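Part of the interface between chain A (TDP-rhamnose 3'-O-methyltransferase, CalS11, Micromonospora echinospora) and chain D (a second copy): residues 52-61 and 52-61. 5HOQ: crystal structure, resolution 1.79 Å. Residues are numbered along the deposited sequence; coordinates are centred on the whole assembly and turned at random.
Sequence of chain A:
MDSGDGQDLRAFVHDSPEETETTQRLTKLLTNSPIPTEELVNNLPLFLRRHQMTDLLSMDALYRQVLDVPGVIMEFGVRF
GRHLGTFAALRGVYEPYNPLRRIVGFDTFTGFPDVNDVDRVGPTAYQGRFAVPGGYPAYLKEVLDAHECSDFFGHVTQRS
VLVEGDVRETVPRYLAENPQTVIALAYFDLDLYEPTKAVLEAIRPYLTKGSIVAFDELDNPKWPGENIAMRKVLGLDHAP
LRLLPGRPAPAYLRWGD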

# COMPACT_ATOMS: atom_id res chain seq x y z
N GLN A 52 26.88 16.45 15.32
CA GLN A 52 27.69 15.40 14.70
C GLN A 52 26.89 14.09 14.56
O GLN A 52 27.03 13.36 13.56
N MET A 53 26.03 13.78 15.54
CA MET A 53 25.15 12.63 15.41
C MET A 53 24.29 12.74 14.15
O MET A 53 24.05 11.74 13.46
N THR A 54 23.81 13.95 13.86
CA THR A 54 22.98 14.19 12.68
C THR A 54 23.74 13.83 11.40
O THR A 54 23.20 13.15 10.52
N ASP A 55 25.00 14.25 11.30
CA ASP A 55 25.82 13.89 10.14
C ASP A 55 25.96 12.38 9.99
O ASP A 55 25.90 11.85 8.87
N LEU A 56 26.18 11.67 11.09
CA LEU A 56 26.28 10.21 11.04
C LEU A 56 24.97 9.59 10.57
O LEU A 56 24.96 8.71 9.70
N LEU A 57 23.84 10.04 11.11
CA LEU A 57 22.56 9.49 10.68
C LEU A 57 22.31 9.76 9.21
O LEU A 57 21.76 8.90 8.49
N SER A 58 22.73 10.94 8.72
CA SER A 58 22.61 11.27 7.30
C SER A 58 23.47 10.34 6.42
O SER A 58 23.02 9.88 5.38
N MET A 59 24.71 10.08 6.81
CA MET A 59 25.51 9.16 6.00
C MET A 59 24.91 7.75 6.00
O MET A 59 24.89 7.09 4.97
N ASP A 60 24.39 7.30 7.14
CA ASP A 60 23.69 6.02 7.17
C ASP A 60 22.50 6.00 6.21
O ASP A 60 22.25 5.00 5.53
N ALA A 61 21.71 7.08 6.18
CA ALA A 61 20.58 7.13 5.28
C ALA A 61 21.02 7.04 3.82
O ALA A 61 20.36 6.37 3.02
N GLN D 52 30.25 -1.09 17.57
CA GLN D 52 29.68 0.02 18.32
C GLN D 52 28.74 0.86 17.46
O GLN D 52 27.74 1.39 17.96
N MET D 53 29.07 1.04 16.19
CA MET D 53 28.14 1.67 15.26
C MET D 53 26.79 0.96 15.27
O MET D 53 25.73 1.60 15.24
N THR D 54 26.83 -0.37 15.31
CA THR D 54 25.59 -1.16 15.30
C THR D 54 24.73 -0.84 16.52
O THR D 54 23.51 -0.64 16.40
N ASP D 55 25.35 -0.74 17.69
CA ASP D 55 24.61 -0.37 18.89
C ASP D 55 23.97 1.01 18.75
O ASP D 55 22.81 1.20 19.12
N LEU D 56 24.70 1.99 18.20
CA LEU D 56 24.13 3.32 17.98
C LEU D 56 22.91 3.26 17.04
O LEU D 56 21.85 3.83 17.34
N LEU D 57 23.04 2.57 15.92
CA LEU D 57 21.93 2.45 14.98
C LEU D 57 20.73 1.76 15.61
O LEU D 57 19.56 2.13 15.33
N SER D 58 20.98 0.76 16.47
CA SER D 58 19.89 0.11 17.21
C SER D 58 19.18 1.09 18.15
O SER D 58 17.94 1.13 18.20
N MET D 59 19.92 1.87 18.92
CA MET D 59 19.26 2.82 19.81
C MET D 59 18.44 3.84 19.02
O MET D 59 17.34 4.22 19.42
N ASP D 60 18.98 4.31 17.88
CA ASP D 60 18.24 5.20 16.99
C ASP D 60 16.94 4.56 16.51
O ASP D 60 15.88 5.20 16.51
N ALA D 61 17.00 3.29 16.13
CA ALA D 61 15.80 2.60 15.69
C ALA D 61 14.76 2.52 16.80
O ALA D 61 13.58 2.75 16.53

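The same helical segment from each copy meets its twin nearly at right angles, at 93°, with the axes 11.9 Å apart at closest approach, a gap that side chains must fill.

Apolar packing does most of this. Leu A56 and Leu D56 point toward the other helix, both with chi1 t and chi2 t, and meet at the centre, CD2 of Leu A56 lying 3.9 Å from CD2 of Leu D56. The same leucines also pack on methionines: Leu A56 CD1 is 3.8 Å from Met D53 CE, and Leu D56 CD1 is 3.9 Å from Met A53 CE. Each methionine leaves its helix sideways, but the t, p, p rotamer brings its long, unbranched chain back to the partner. Branched leucine suits the middle, where its paired methyls present a broad apolar end to the facing leucine and methionine together.

The second kind of contact pairs leucine with aspartate. Leu A57 and Leu D57 start sideways, and their m, t rotamers carry CD2 to within 3.7 Å of CG of Asp D60 and Asp A60, respectively. These are van der Waals contacts; no hydrogen bond crosses between the stretches. Both aspartates (chi1 t) point toward the other helix, yet their buried carboxylate oxygens are satisfied by hydrogen bonds elsewhere in the structure.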

# COMPACT_ATOMS: atom_id res chain seq x y z
CB GLN A 52 28.98 15.22 15.50
CG GLN A 52 29.87 16.49 15.51
CD GLN A 52 30.41 16.83 14.14
OE1 GLN A 52 30.49 15.97 13.27
NE2 GLN A 52 30.77 18.09 13.93
CB MET A 53 24.24 12.52 16.64
CG MET A 53 23.15 11.46 16.54
SD MET A 53 23.81 9.78 16.56
CE MET A 53 23.92 9.49 18.33
CB THR A 54 22.53 15.66 12.63
OG1 THR A 54 21.80 15.99 13.82
CG2 THR A 54 21.63 15.91 11.41
CB ASP A 55 27.19 14.55 10.25
CG ASP A 55 28.14 14.16 9.11
OD1 ASP A 55 28.02 14.75 8.02
OD2 ASP A 55 29.01 13.27 9.31
CB LEU A 56 26.68 9.67 12.43
CG LEU A 56 26.93 8.16 12.55
CD1 LEU A 56 27.76 7.88 13.82
CD2 LEU A 56 25.63 7.40 12.65
CB LEU A 57 21.44 10.04 11.55
CG LEU A 57 21.50 9.61 13.03
CD1 LEU A 57 20.46 10.36 13.81
CD2 LEU A 57 21.26 8.11 13.20
CB SER A 58 23.01 12.74 7.07
OG SER A 58 21.95 13.59 7.55
CB MET A 59 26.97 9.13 6.50
CG MET A 59 27.72 10.46 6.40
SD MET A 59 27.78 11.20 4.75
CE MET A 59 26.39 12.33 4.80
CB ASP A 60 23.23 5.74 8.58
CG ASP A 60 22.46 4.44 8.68
OD1 ASP A 60 23.10 3.38 8.50
OD2 ASP A 60 21.23 4.49 8.90
CB ALA A 61 19.77 8.40 5.53
CB GLN D 52 30.82 0.86 18.90
CG GLN D 52 31.67 0.08 19.94
CD GLN D 52 30.86 -0.29 21.18
OE1 GLN D 52 29.81 0.31 21.45
NE2 GLN D 52 31.33 -1.29 21.94
CB MET D 53 28.74 1.69 13.87
CG MET D 53 27.81 2.16 12.73
SD MET D 53 27.35 3.91 12.90
CE MET D 53 28.72 4.70 12.04
CB THR D 54 25.93 -2.66 15.26
OG1 THR D 54 26.68 -2.95 14.07
CG2 THR D 54 24.69 -3.52 15.25
CB ASP D 55 25.55 -0.39 20.11
CG ASP D 55 24.87 0.08 21.38
OD1 ASP D 55 24.15 -0.74 21.98
OD2 ASP D 55 25.05 1.26 21.76
CB LEU D 56 25.24 4.24 17.45
CG LEU D 56 24.92 5.71 17.20
CD1 LEU D 56 26.22 6.54 17.12
CD2 LEU D 56 24.14 5.90 15.90
CB LEU D 57 22.41 1.70 13.73
CG LEU D 57 23.44 2.45 12.87
CD1 LEU D 57 23.94 1.63 11.70
CD2 LEU D 57 22.85 3.79 12.33
CB SER D 58 20.42 -1.08 17.98
OG SER D 58 20.71 -2.13 17.07
CB MET D 59 20.29 3.52 20.71
CG MET D 59 21.03 2.63 21.66
SD MET D 59 19.98 1.57 22.70
CE MET D 59 20.11 0.04 21.80
CB ASP D 60 19.11 5.59 15.79
CG ASP D 60 18.41 6.49 14.84
OD1 ASP D 60 18.16 7.65 15.23
OD2 ASP D 60 18.05 6.06 13.73
CB ALA D 61 16.14 1.21 15.18